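Side-chain contacts in phospholipase C beta (Meleagris gallopavo, PDB 1JAD), which forms the mostly helical C-terminal region of a phospholipase C beta enzyme, built of long helices running side by side and paired with a second copy: residues 24-28 / 29-33; 230-233 / 234-238; 187-190 / 191-194; 213-216 / 217-220. All coordinates share one frame; numbering follows the deposited sequence.

Interaction 1 (24-28 / 29-33); sequences LQQMK and LFLKL
The phenyl ring of Phe30 lies alongside the side chain of Gln25, both pointing the same way, with the amide and ring planes only 21° apart. Backbone as well as side chain meets the ring: CD2 of Phe30 is 3.5 Å from CA of Gln25, CE2 of Phe30 is 4.0 Å from CB of Gln25, and the carbonyl oxygen of Leu24 approaches obliquely. With its CG anti to the backbone N (chi1 -173°), Phe30 carries the ring back beside the residues that precede the first helical turn. Leu31 sets its two methyls against successive carbonyls of the loop, CD2 resting 3.6 Å from O of Gln25 and CD1 3.8 Å from O of Gln26. These contacts illustrate how a helix start can be fastened to the turn before it. Leu24 to Met27 form a type I beta turn, closed by a weak bond from N of Met27 to O of Leu24, and Met27, a selenomethionine, then takes the N-cap position of helix 28-64. Its carbonyl accepts a straight bond from N of Leu31 (3.1 Å, 171°), and O of Lys28 receives N of Lys32 at 2.9 Å, which sets the helical pattern going. Leu24, Met27 and Phe30 also pack on helix 75-155, on Ala117, Leu116 and Ile113 respectively. At the exposed end, the chain of Lys28 bends late, and its NZ comes within 4.7 Å of NZ of Lys32, a proximity of like charges that probably costs some energy.

Interaction 2 (230-233 / 234-238); sequences LTVE and VQEMV
Leu230 and Val234 open a set of i to i+3 and i to i+4 contacts along one continuous helix, in the later part of helix 161-245. Their buried side chains meet obliquely, CD1 of Leu230 lying 4.0 Å from CG1 of Val234. The valine is tightly set: with CG1 at chi1 -65°, CG2 falls between the backbone N and the carbonyl carbon, where it presses to 3.0 Å from O of Thr231. The backbone illustrates how successive helical bonds can be uneven in strength: N of Val234 reaches O of Leu230, and N of Gln235 reaches O of Thr231, only weakly, whereas N of Glu236 to O of Val232 is a sound bond of 3.1 Å. CG of Gln235 is crowded against O of Thr231 at 2.9 Å, a tight spot that goes with the second, long bond. On the exposed side, OE1 of Glu236 lies 3.5 Å from CG1 of Val232, while Gln235 runs beside Thr231. Glu233 turns back instead, its OE2 hydrogen-bonded to OG1 of Thr229. Val234 packs on Ile88 of helix 75-155 and Met237, a selenomethionine, on Leu56 of helix 28-64. Thr231 touches Ile176 of the second subunit.

Interaction 3 (187-190 / 191-194); sequences TEKT and ARYQ. With SO4 (sulfate ion), chain C.
Lys189 and Tyr193 are brought side by side by their first torsions: the lysine has CG anti to the backbone N (chi1 -177°) and stays fully extended, while the tyrosine has CG anti to its carbonyl carbon (chi1 -85°). CE of Lys189 lies 3.7 Å from CE1 of Tyr193. Arg192 crosses the lysine obliquely and bends at its third torsion (53°), which turns the guanidinium to a sulfate ion, probably from the crystallisation liquor. Both terminal nitrogens grip one oxygen, NH1 of Arg192 at 2.8 Å and NH2 of Arg192 at 3.0 Å from sulfate O3, with O3 in the guanidinium plane. The same O3 lies at the edge of the Tyr193 ring, 3.4 Å from CE1. NZ of Lys189 makes a weak bond of 2.8 Å to sulfate O4, donates to a water that also hydrogen-bonds the Tyr193 hydroxyl, and is held besides by the backbone oxygen of Thr11. In the backbone, N of Tyr193 bonds to O of Lys189, and the ring packs on Leu13 and Pro16 of the N-terminal loop. The arrangement is typical of an adventitious anion site on a helix surface, with two basic side chains and a tyrosine converging.

Interaction 4 (213-216 / 217-220); sequences GQLQ and QEAV
Gln217 reaches back across Gln214, its OE1 coming to 3.9 Å from CA and 4.1 Å from CG of Gln214, with the two amide planes nearly parallel at 11°. This is a contact of carbon with oxygen rather than amide with amide. An extended chain with CG anti to the backbone N (chi1 177°) delivers the Gln217 amide to that place. Glu218 lies extended along the same turn, its CB 3.2 Å from O of Leu215 and its carboxylate OE2 3.5 Å from O of Gln214, two acceptors. CG2 of Val220 rests 3.2 Å from O of Gln216. Behind this shell the helix backbone sets the spacing, each carbonyl being taken by the amide four residues later: N of Gln217 meets O of Gly213 at 3.0 Å, and N of Ala219 meets O of Leu215 at 2.8 Å. The example illustrates how long polar chains settle along a helix whose carbonyls are already in use. Further out, this part of helix 161-245 lies against helix 75-155, with Leu215 on Gln109, Gln216 on Ala106 and Ala219 on Lys102 and Glu103, while Gln216 packs on Gln194, and Val220 on Thr187, of the second subunit.

Overall arrangement
All four contacts lean on helix 75-155 and are partly buried: Phe30, Leu230 with Val234, Thr190, and Ala219 with Val220 are buried, against polar or charged residues exposed in each. Interaction 1 starts helix 28-64; the others are turns within helix 161-245. Interactions 2 and 3 lie on opposite sides of the chain's centre, about 65 Å apart between centres: one sets a few aliphatic groups against two other helices, the other gathers basic groups round an anion. Interaction 4 lies between them along the helix. Interactions 3 and 4 are about 39 Å apart, centre to centre, in one chain, yet 187-194 of one subunit packs on 213-220 of the other; interaction 2 also touches the second subunit.

Interaction 1 (24-28 / 29-33)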
ATOM      1  N   LEU A  24      10.049   5.784 -10.885  1.00 45.06           N
ATOM      2  CA  LEU A  24       9.603   6.573  -9.742  1.00 45.70           C
ATOM      3  C   LEU A  24      10.671   7.460  -9.101  1.00 46.35           C
ATOM      4  O   LEU A  24      10.361   8.541  -8.600  1.00 45.26           O
ATOM      5  CB  LEU A  24       9.015   5.642  -8.682  1.00 43.71           C
ATOM      6  CG  LEU A  24       7.804   4.848  -9.169  1.00 43.74           C
ATOM      7  CD1 LEU A  24       7.340   3.877  -8.096  1.00 43.36           C
ATOM      8  CD2 LEU A  24       6.695   5.816  -9.537  1.00 42.75           C
ATOM      9  N   GLN A  25      11.919   6.994  -9.106  1.00 47.98           N
ATOM     10  CA  GLN A  25      13.033   7.743  -8.518  1.00 49.65           C
ATOM     11  C   GLN A  25      13.446   8.920  -9.390  1.00 51.03           C
ATOM     12  O   GLN A  25      14.429   9.601  -9.091  1.00 51.13           O
ATOM     13  CB  GLN A  25      14.252   6.834  -8.334  1.00 48.18           C
ATOM     14  CG  GLN A  25      14.066   5.706  -7.354  1.00 48.02           C
ATOM     15  CD  GLN A  25      15.220   4.726  -7.386  1.00 47.53           C
ATOM     16  OE1 GLN A  25      15.246   3.757  -6.629  1.00 47.98           O
ATOM     17  NE2 GLN A  25      16.181   4.971  -8.270  1.00 46.97           N
ATOM     18  N   GLN A  26      12.707   9.154 -10.468  1.00 52.75           N
ATOM     19  CA  GLN A  26      13.030  10.244 -11.373  1.00 55.44           C
ATOM     20  C   GLN A  26      11.934  11.302 -11.446  1.00 56.90           C
ATOM     21  O   GLN A  26      12.151  12.379 -11.992  1.00 57.81           O
ATOM     22  CB  GLN A  26      13.312   9.690 -12.768  1.00 55.75           C
ATOM     23  CG  GLN A  26      14.363   8.594 -12.785  1.00 58.50           C
ATOM     24  CD  GLN A  26      15.640   9.001 -12.069  1.00 61.40           C
ATOM     25  OE1 GLN A  26      16.265  10.007 -12.408  1.00 62.55           O
ATOM     26  NE2 GLN A  26      16.036   8.215 -11.072  1.00 62.84           N
HETATM   27  N   MSE A  27      10.761  11.003 -10.901  1.00 58.54           N
HETATM   28  CA  MSE A  27       9.661  11.961 -10.921  1.00 61.05           C
HETATM   29  C   MSE A  27      10.068  13.249 -10.190  1.00 61.93           C
HETATM   30  O   MSE A  27      10.901  13.217  -9.283  1.00 61.27           O
HETATM   31  CB  MSE A  27       8.409  11.345 -10.276  1.00 61.10           C
HETATM   32  CG  MSE A  27       7.925  10.070 -10.973  1.00 63.12           C
HETATM   33 SE   MSE A  27       6.359   9.375 -10.341  1.00 62.98          SE
HETATM   34  CE  MSE A  27       5.197  10.700 -10.744  1.00 64.78           C
ATOM     35  N   LYS A  28       9.484  14.376 -10.600  1.00 62.63           N
ATOM     36  CA  LYS A  28       9.781  15.681  -9.998  1.00 62.24           C
ATOM     37  C   LYS A  28       9.749  15.674  -8.473  1.00 60.15           C
ATOM     38  O   LYS A  28      10.787  15.814  -7.823  1.00 60.32           O
ATOM     39  CB  LYS A  28       8.800  16.750 -10.504  1.00 64.70           C
ATOM     40  CG  LYS A  28       8.989  17.162 -11.957  1.00 67.46           C
ATOM     41  CD  LYS A  28       7.942  18.191 -12.428  1.00 70.16           C
ATOM     42  CE  LYS A  28       7.990  19.524 -11.664  1.00 71.29           C
ATOM     43  NZ  LYS A  28       7.579  19.417 -10.232  1.00 71.79           N
ATOM     44  N   LEU A  29       8.554  15.521  -7.909  1.00 57.49           N
ATOM     45  CA  LEU A  29       8.387  15.508  -6.460  1.00 55.73           C
ATOM     46  C   LEU A  29       9.430  14.674  -5.711  1.00 53.39           C
ATOM     47  O   LEU A  29       9.951  15.110  -4.678  1.00 52.80           O
ATOM     48  CB  LEU A  29       6.982  15.020  -6.090  1.00 56.66           C
ATOM     49  CG  LEU A  29       5.800  15.910  -6.475  1.00 57.56           C
ATOM     50  CD1 LEU A  29       5.733  16.063  -7.986  1.00 59.12           C
ATOM     51  CD2 LEU A  29       4.511  15.296  -5.942  1.00 57.66           C
ATOM     52  N   PHE A  30       9.746  13.484  -6.219  1.00 50.24           N
ATOM     53  CA  PHE A  30      10.726  12.651  -5.537  1.00 47.39           C
ATOM     54  C   PHE A  30      12.094  13.311  -5.560  1.00 47.42           C
ATOM     55  O   PHE A  30      12.768  13.391  -4.530  1.00 48.27           O
ATOM     56  CB  PHE A  30      10.842  11.268  -6.169  1.00 43.73           C
ATOM     57  CG  PHE A  30      11.729  10.333  -5.394  1.00 39.58           C
ATOM     58  CD1 PHE A  30      11.324   9.837  -4.161  1.00 37.47           C
ATOM     59  CD2 PHE A  30      12.993   9.991  -5.871  1.00 39.78           C
ATOM     60  CE1 PHE A  30      12.163   9.016  -3.410  1.00 35.15           C
ATOM     61  CE2 PHE A  30      13.846   9.168  -5.126  1.00 37.40           C
ATOM     62  CZ  PHE A  30      13.428   8.680  -3.892  1.00 35.99           C
ATOM     63  N   LEU A  31      12.517  13.778  -6.729  1.00 46.29           N
ATOM     64  CA  LEU A  31      13.816  14.418  -6.803  1.00 46.54           C
ATOM     65  C   LEU A  31      13.899  15.703  -5.981  1.00 47.28           C
ATOM     66  O   LEU A  31      14.961  16.012  -5.439  1.00 46.72           O
ATOM     67  CB  LEU A  31      14.229  14.683  -8.257  1.00 45.45           C
ATOM     68  CG  LEU A  31      14.721  13.458  -9.048  1.00 45.83           C
ATOM     69  CD1 LEU A  31      15.216  13.885 -10.433  1.00 44.33           C
ATOM     70  CD2 LEU A  31      15.855  12.779  -8.293  1.00 44.35           C
ATOM     71  N   LYS A  32      12.800  16.448  -5.860  1.00 47.57           N
ATOM     72  CA  LYS A  32      12.874  17.673  -5.070  1.00 49.07           C
ATOM     73  C   LYS A  32      13.124  17.294  -3.617  1.00 49.52           C
ATOM     74  O   LYS A  32      13.923  17.936  -2.931  1.00 50.31           O
ATOM     75  CB  LYS A  32      11.593  18.514  -5.165  1.00 50.30           C
ATOM     76  CG  LYS A  32      10.399  17.975  -4.396  1.00 52.37           C
ATOM     77  CD  LYS A  32       9.288  19.013  -4.328  1.00 54.77           C
ATOM     78  CE  LYS A  32       8.867  19.486  -5.721  1.00 57.18           C
ATOM     79  NZ  LYS A  32       7.776  20.508  -5.688  1.00 56.93           N
ATOM     80  N   LEU A  33      12.447  16.247  -3.150  1.00 49.53           N
ATOM     81  CA  LEU A  33      12.632  15.791  -1.777  1.00 48.82           C
ATOM     82  C   LEU A  33      14.094  15.449  -1.549  1.00 48.59           C
ATOM     83  O   LEU A  33      14.676  15.847  -0.540  1.00 48.29           O
ATOM     84  CB  LEU A  33      11.781  14.556  -1.483  1.00 48.91           C
ATOM     85  CG  LEU A  33      12.067  13.896  -0.128  1.00 47.54           C
ATOM     86  CD1 LEU A  33      11.750  14.860   1.011  1.00 45.01           C
ATOM     87  CD2 LEU A  33      11.243  12.624  -0.007  1.00 48.26           C
TER

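Interaction 2 (230-233 / 234-238)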
ATOM      1  N   LEU A 230      36.850   8.695  15.674  1.00 45.12           N
ATOM      2  CA  LEU A 230      36.588   9.884  16.484  1.00 46.32           C
ATOM      3  C   LEU A 230      37.660  10.218  17.520  1.00 47.21           C
ATOM      4  O   LEU A 230      38.120  11.355  17.580  1.00 48.11           O
ATOM      5  CB  LEU A 230      35.235   9.748  17.195  1.00 46.07           C
ATOM      6  CG  LEU A 230      34.793  10.849  18.168  1.00 45.11           C
ATOM      7  CD1 LEU A 230      34.653  12.185  17.445  1.00 43.23           C
ATOM      8  CD2 LEU A 230      33.472  10.444  18.800  1.00 44.36           C
ATOM      9  N   THR A 231      38.051   9.240  18.334  1.00 47.37           N
ATOM     10  CA  THR A 231      39.061   9.462  19.373  1.00 47.18           C
ATOM     11  C   THR A 231      40.370  10.079  18.876  1.00 47.92           C
ATOM     12  O   THR A 231      40.968  10.899  19.562  1.00 48.19           O
ATOM     13  CB  THR A 231      39.394   8.151  20.111  1.00 47.25           C
ATOM     14  OG1 THR A 231      38.221   7.654  20.764  1.00 46.50           O
ATOM     15  CG2 THR A 231      40.477   8.389  21.145  1.00 46.33           C
ATOM     16  N   VAL A 232      40.815   9.677  17.691  1.00 48.42           N
ATOM     17  CA  VAL A 232      42.052  10.192  17.106  1.00 49.13           C
ATOM     18  C   VAL A 232      41.859  11.540  16.408  1.00 50.36           C
ATOM     19  O   VAL A 232      42.664  12.451  16.578  1.00 50.61           O
ATOM     20  CB  VAL A 232      42.653   9.183  16.088  1.00 47.41           C
ATOM     21  CG1 VAL A 232      43.811   9.810  15.346  1.00 46.99           C
ATOM     22  CG2 VAL A 232      43.133   7.942  16.813  1.00 46.87           C
ATOM     23  N   GLU A 233      40.796  11.667  15.625  1.00 52.64           N
ATOM     24  CA  GLU A 233      40.529  12.915  14.915  1.00 56.00           C
ATOM     25  C   GLU A 233      40.417  14.116  15.859  1.00 56.64           C
ATOM     26  O   GLU A 233      40.498  15.266  15.425  1.00 56.55           O
ATOM     27  CB  GLU A 233      39.242  12.795  14.087  1.00 57.19           C
ATOM     28  CG  GLU A 233      39.303  11.784  12.950  1.00 59.39           C
ATOM     29  CD  GLU A 233      37.994  11.701  12.185  1.00 61.02           C
ATOM     30  OE1 GLU A 233      37.565  12.729  11.625  1.00 61.25           O
ATOM     31  OE2 GLU A 233      37.389  10.608  12.145  1.00 62.91           O
ATOM     32  N   VAL A 234      40.224  13.847  17.147  1.00 57.47           N
ATOM     33  CA  VAL A 234      40.106  14.921  18.122  1.00 58.81           C
ATOM     34  C   VAL A 234      41.422  15.185  18.836  1.00 59.10           C
ATOM     35  O   VAL A 234      41.860  16.329  18.924  1.00 57.89           O
ATOM     36  CB  VAL A 234      39.007  14.620  19.168  1.00 58.72           C
ATOM     37  CG1 VAL A 234      37.653  14.583  18.491  1.00 58.73           C
ATOM     38  CG2 VAL A 234      39.287  13.305  19.865  1.00 58.47           C
ATOM     39  N   GLN A 235      42.055  14.129  19.337  1.00 61.06           N
ATOM     40  CA  GLN A 235      43.327  14.274  20.034  1.00 62.90           C
ATOM     41  C   GLN A 235      44.309  15.020  19.139  1.00 63.86           C
ATOM     42  O   GLN A 235      45.128  15.801  19.626  1.00 63.74           O
ATOM     43  CB  GLN A 235      43.887  12.902  20.409  1.00 63.55           C
ATOM     44  CG  GLN A 235      42.982  12.108  21.336  1.00 65.77           C
ATOM     45  CD  GLN A 235      43.570  10.768  21.727  1.00 66.13           C
ATOM     46  OE1 GLN A 235      43.922   9.962  20.871  1.00 63.76           O
ATOM     47  NE2 GLN A 235      43.672  10.522  23.027  1.00 67.27           N
ATOM     48  N   GLU A 236      44.216  14.780  17.832  1.00 64.66           N
ATOM     49  CA  GLU A 236      45.079  15.450  16.866  1.00 65.51           C
ATOM     50  C   GLU A 236      44.650  16.904  16.700  1.00 65.59           C
ATOM     51  O   GLU A 236      45.448  17.817  16.905  1.00 66.47           O
ATOM     52  CB  GLU A 236      45.031  14.752  15.503  1.00 66.30           C
ATOM     53  CG  GLU A 236      45.598  13.340  15.480  1.00 69.76           C
ATOM     54  CD  GLU A 236      45.650  12.755  14.068  1.00 72.65           C
ATOM     55  OE1 GLU A 236      44.587  12.675  13.409  1.00 73.03           O
ATOM     56  OE2 GLU A 236      46.756  12.374  13.617  1.00 73.16           O
HETATM   57  N   MSE A 237      43.390  17.116  16.328  1.00 65.42           N
HETATM   58  CA  MSE A 237      42.867  18.467  16.141  1.00 65.13           C
HETATM   59  C   MSE A 237      43.204  19.343  17.350  1.00 64.47           C
HETATM   60  O   MSE A 237      43.365  20.558  17.221  1.00 63.08           O
HETATM   61  CB  MSE A 237      41.349  18.412  15.905  1.00 66.80           C
HETATM   62  CG  MSE A 237      40.689  19.761  15.596  1.00 70.60           C
HETATM   63 SE   MSE A 237      39.997  20.652  17.030  1.00 76.34          SE
HETATM   64  CE  MSE A 237      38.645  19.556  17.459  1.00 72.86           C
ATOM     65  N   VAL A 238      43.323  18.717  18.519  1.00 64.04           N
ATOM     66  CA  VAL A 238      43.667  19.436  19.742  1.00 64.65           C
ATOM     67  C   VAL A 238      45.155  19.773  19.722  1.00 65.44           C
ATOM     68  O   VAL A 238      45.541  20.910  19.981  1.00 65.49           O
ATOM     69  CB  VAL A 238      43.370  18.596  21.008  1.00 64.48           C
ATOM     70  CG1 VAL A 238      43.835  19.343  22.250  1.00 62.91           C
ATOM     71  CG2 VAL A 238      41.880  18.307  21.103  1.00 63.85           C
TER

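Interaction 3 (187-190 / 191-194)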
ATOM      1  N   THR A 187     -14.372 -12.496 -17.307  1.00 20.78           N
ATOM      2  CA  THR A 187     -14.272 -12.367 -15.869  1.00 20.77           C
ATOM      3  C   THR A 187     -13.132 -13.220 -15.340  1.00 19.77           C
ATOM      4  O   THR A 187     -12.374 -12.780 -14.475  1.00 21.65           O
ATOM      5  CB  THR A 187     -15.611 -12.741 -15.205  1.00 20.86           C
ATOM      6  OG1 THR A 187     -16.573 -11.716 -15.498  1.00 20.79           O
ATOM      7  CG2 THR A 187     -15.456 -12.866 -13.715  1.00 22.82           C
ATOM      8  N   GLU A 188     -12.991 -14.433 -15.860  1.00 19.38           N
ATOM      9  CA  GLU A 188     -11.904 -15.301 -15.417  1.00 15.57           C
ATOM     10  C   GLU A 188     -10.561 -14.744 -15.900  1.00 14.36           C
ATOM     11  O   GLU A 188      -9.587 -14.707 -15.149  1.00 12.64           O
ATOM     12  CB  GLU A 188     -12.129 -16.733 -15.922  1.00 16.44           C
ATOM     13  CG  GLU A 188     -13.283 -17.449 -15.199  1.00 19.80           C
ATOM     14  CD  GLU A 188     -13.630 -18.845 -15.754  1.00 22.28           C
ATOM     15  OE1 GLU A 188     -14.539 -19.485 -15.182  1.00 21.37           O
ATOM     16  OE2 GLU A 188     -13.022 -19.304 -16.751  1.00 18.66           O
ATOM     17  N   LYS A 189     -10.497 -14.297 -17.146  1.00 13.18           N
ATOM     18  CA  LYS A 189      -9.248 -13.738 -17.652  1.00 12.09           C
ATOM     19  C   LYS A 189      -8.937 -12.433 -16.891  1.00 11.82           C
ATOM     20  O   LYS A 189      -7.804 -12.217 -16.452  1.00 10.29           O
ATOM     21  CB  LYS A 189      -9.368 -13.480 -19.154  1.00 13.20           C
ATOM     22  CG  LYS A 189      -8.099 -12.959 -19.819  1.00 13.35           C
ATOM     23  CD  LYS A 189      -8.323 -12.770 -21.323  1.00 11.89           C
ATOM     24  CE  LYS A 189      -7.046 -12.305 -22.007  1.00 17.12           C
ATOM     25  NZ  LYS A 189      -7.228 -12.039 -23.462  1.00 19.25           N
ATOM     26  N   THR A 190      -9.933 -11.562 -16.721  1.00 13.94           N
ATOM     27  CA  THR A 190      -9.697 -10.317 -15.974  1.00 12.90           C
ATOM     28  C   THR A 190      -9.153 -10.668 -14.586  1.00 12.17           C
ATOM     29  O   THR A 190      -8.271  -9.993 -14.061  1.00 13.19           O
ATOM     30  CB  THR A 190     -10.986  -9.486 -15.836  1.00 15.58           C
ATOM     31  OG1 THR A 190     -11.489  -9.165 -17.142  1.00 17.78           O
ATOM     32  CG2 THR A 190     -10.709  -8.197 -15.078  1.00 18.17           C
ATOM     33  N   ALA A 191      -9.652 -11.741 -13.988  1.00 12.33           N
ATOM     34  CA  ALA A 191      -9.143 -12.140 -12.687  1.00 12.82           C
ATOM     35  C   ALA A 191      -7.657 -12.518 -12.787  1.00 18.02           C
ATOM     36  O   ALA A 191      -6.857 -12.203 -11.886  1.00 19.64           O
ATOM     37  CB  ALA A 191      -9.935 -13.301 -12.156  1.00  7.81           C
ATOM     38  N   ARG A 192      -7.270 -13.192 -13.869  1.00 16.80           N
ATOM     39  CA  ARG A 192      -5.864 -13.566 -14.019  1.00 16.36           C
ATOM     40  C   ARG A 192      -5.010 -12.320 -14.218  1.00 18.49           C
ATOM     41  O   ARG A 192      -3.956 -12.189 -13.609  1.00 18.98           O
ATOM     42  CB  ARG A 192      -5.669 -14.553 -15.192  1.00 13.20           C
ATOM     43  CG  ARG A 192      -4.202 -14.820 -15.571  1.00  9.24           C
ATOM     44  CD  ARG A 192      -4.024 -16.105 -16.394  1.00  8.78           C
ATOM     45  NE  ARG A 192      -4.888 -16.133 -17.574  1.00  9.61           N
ATOM     46  CZ  ARG A 192      -4.585 -15.541 -18.720  1.00  7.35           C
ATOM     47  NH1 ARG A 192      -3.434 -14.892 -18.824  1.00  8.44           N
ATOM     48  NH2 ARG A 192      -5.445 -15.562 -19.738  1.00  7.04           N
ATOM     49  N   TYR A 193      -5.456 -11.401 -15.067  1.00 19.83           N
ATOM     50  CA  TYR A 193      -4.694 -10.171 -15.279  1.00 20.87           C
ATOM     51  C   TYR A 193      -4.593  -9.313 -14.018  1.00 21.57           C
ATOM     52  O   TYR A 193      -3.561  -8.679 -13.775  1.00 21.42           O
ATOM     53  CB  TYR A 193      -5.309  -9.344 -16.409  1.00 23.75           C
ATOM     54  CG  TYR A 193      -4.836  -9.751 -17.799  1.00 28.13           C
ATOM     55  CD1 TYR A 193      -4.940 -11.080 -18.243  1.00 28.06           C
ATOM     56  CD2 TYR A 193      -4.285  -8.804 -18.672  1.00 26.15           C
ATOM     57  CE1 TYR A 193      -4.510 -11.455 -19.513  1.00 28.67           C
ATOM     58  CE2 TYR A 193      -3.854  -9.166 -19.944  1.00 27.45           C
ATOM     59  CZ  TYR A 193      -3.970 -10.489 -20.359  1.00 30.41           C
ATOM     60  OH  TYR A 193      -3.572 -10.838 -21.629  1.00 31.92           O
ATOM     61  N   GLN A 194      -5.642  -9.293 -13.201  1.00 20.46           N
ATOM     62  CA  GLN A 194      -5.590  -8.471 -11.994  1.00 21.33           C
ATOM     63  C   GLN A 194      -4.640  -9.071 -10.965  1.00 22.02           C
ATOM     64  O   GLN A 194      -3.843  -8.369 -10.344  1.00 23.45           O
ATOM     65  CB  GLN A 194      -6.990  -8.281 -11.392  1.00 18.95           C
ATOM     66  CG  GLN A 194      -6.945  -7.569 -10.052  1.00 17.86           C
ATOM     67  CD  GLN A 194      -8.313  -7.287  -9.445  1.00 11.98           C
ATOM     68  OE1 GLN A 194      -8.412  -7.033  -8.250  1.00 17.48           O
ATOM     69  NE2 GLN A 194      -9.357  -7.300 -10.257  1.00  9.59           N
TER
HETATM   70  S   SO4 C4001      -3.726 -14.384 -22.976  1.00 52.31           S
HETATM   71  O1  SO4 C4001      -3.926 -15.839 -23.160  1.00 52.43           O
HETATM   72  O2  SO4 C4001      -2.488 -13.946 -23.656  1.00 52.32           O
HETATM   73  O3  SO4 C4001      -3.599 -14.088 -21.536  1.00 52.51           O
HETATM   74  O4  SO4 C4001      -4.882 -13.652 -23.543  1.00 51.72           O
HETATM   75  O   HOH W   1      -5.360  -9.898 -23.532  1.00 30.78           O

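Interaction 4 (213-216 / 217-220)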
ATOM      1  N   GLY A 213      15.825  -0.158   3.369  1.00 28.57           N
ATOM      2  CA  GLY A 213      16.650  -1.014   4.202  1.00 26.99           C
ATOM      3  C   GLY A 213      18.128  -0.754   3.984  1.00 28.40           C
ATOM      4  O   GLY A 213      18.918  -0.698   4.932  1.00 27.99           O
ATOM      5  N   GLN A 214      18.514  -0.577   2.727  1.00 29.24           N
ATOM      6  CA  GLN A 214      19.910  -0.342   2.426  1.00 31.03           C
ATOM      7  C   GLN A 214      20.361   1.051   2.849  1.00 31.10           C
ATOM      8  O   GLN A 214      21.480   1.220   3.346  1.00 29.78           O
ATOM      9  CB  GLN A 214      20.160  -0.615   0.943  1.00 32.96           C
ATOM     10  CG  GLN A 214      20.006  -2.104   0.613  1.00 37.18           C
ATOM     11  CD  GLN A 214      19.962  -2.394  -0.878  1.00 41.37           C
ATOM     12  OE1 GLN A 214      19.871  -3.554  -1.297  1.00 42.45           O
ATOM     13  NE2 GLN A 214      20.015  -1.339  -1.690  1.00 45.00           N
ATOM     14  N   LEU A 215      19.496   2.045   2.675  1.00 31.68           N
ATOM     15  CA  LEU A 215      19.845   3.398   3.091  1.00 31.94           C
ATOM     16  C   LEU A 215      20.116   3.380   4.588  1.00 33.80           C
ATOM     17  O   LEU A 215      21.212   3.737   5.034  1.00 33.91           O
ATOM     18  CB  LEU A 215      18.713   4.378   2.784  1.00 31.20           C
ATOM     19  CG  LEU A 215      18.614   4.903   1.348  1.00 32.14           C
ATOM     20  CD1 LEU A 215      17.375   5.782   1.196  1.00 31.90           C
ATOM     21  CD2 LEU A 215      19.870   5.704   1.014  1.00 31.67           C
ATOM     22  N   GLN A 216      19.125   2.940   5.361  1.00 34.82           N
ATOM     23  CA  GLN A 216      19.265   2.872   6.811  1.00 35.48           C
ATOM     24  C   GLN A 216      20.549   2.133   7.199  1.00 36.08           C
ATOM     25  O   GLN A 216      21.312   2.583   8.059  1.00 34.85           O
ATOM     26  CB  GLN A 216      18.027   2.200   7.410  1.00 37.42           C
ATOM     27  CG  GLN A 216      16.756   2.913   6.987  1.00 39.78           C
ATOM     28  CD  GLN A 216      15.516   2.452   7.720  1.00 43.35           C
ATOM     29  OE1 GLN A 216      15.191   1.263   7.737  1.00 43.20           O
ATOM     30  NE2 GLN A 216      14.802   3.404   8.323  1.00 45.44           N
ATOM     31  N   GLN A 217      20.786   1.005   6.540  1.00 37.10           N
ATOM     32  CA  GLN A 217      21.978   0.200   6.762  1.00 36.67           C
ATOM     33  C   GLN A 217      23.207   1.091   6.609  1.00 35.26           C
ATOM     34  O   GLN A 217      24.087   1.117   7.471  1.00 35.11           O
ATOM     35  CB  GLN A 217      22.002  -0.922   5.725  1.00 41.36           C
ATOM     36  CG  GLN A 217      23.209  -1.841   5.739  1.00 44.90           C
ATOM     37  CD  GLN A 217      23.051  -2.974   4.726  1.00 51.32           C
ATOM     38  OE1 GLN A 217      22.825  -2.731   3.531  1.00 52.00           O
ATOM     39  NE2 GLN A 217      23.161  -4.218   5.197  1.00 52.90           N
ATOM     40  N   GLU A 218      23.256   1.822   5.500  1.00 32.96           N
ATOM     41  CA  GLU A 218      24.356   2.734   5.212  1.00 31.32           C
ATOM     42  C   GLU A 218      24.500   3.840   6.268  1.00 30.35           C
ATOM     43  O   GLU A 218      25.604   4.177   6.688  1.00 26.52           O
ATOM     44  CB  GLU A 218      24.147   3.339   3.825  1.00 31.63           C
ATOM     45  CG  GLU A 218      24.558   2.403   2.694  1.00 35.34           C
ATOM     46  CD  GLU A 218      23.974   2.786   1.343  1.00 36.76           C
ATOM     47  OE1 GLU A 218      23.956   3.994   1.014  1.00 34.74           O
ATOM     48  OE2 GLU A 218      23.548   1.864   0.604  1.00 39.30           O
ATOM     49  N   ALA A 219      23.374   4.393   6.701  1.00 30.97           N
ATOM     50  CA  ALA A 219      23.374   5.451   7.707  1.00 30.94           C
ATOM     51  C   ALA A 219      23.997   4.970   9.006  1.00 31.69           C
ATOM     52  O   ALA A 219      24.579   5.761   9.747  1.00 33.21           O
ATOM     53  CB  ALA A 219      21.958   5.922   7.966  1.00 32.02           C
ATOM     54  N   VAL A 220      23.880   3.674   9.282  1.00 30.97           N
ATOM     55  CA  VAL A 220      24.443   3.117  10.503  1.00 29.71           C
ATOM     56  C   VAL A 220      25.910   2.768  10.320  1.00 29.87           C
ATOM     57  O   VAL A 220      26.697   2.874  11.257  1.00 29.34           O
ATOM     58  CB  VAL A 220      23.716   1.831  10.947  1.00 29.16           C
ATOM     59  CG1 VAL A 220      24.340   1.314  12.240  1.00 28.05           C
ATOM     60  CG2 VAL A 220      22.226   2.099  11.129  1.00 29.45           C
TER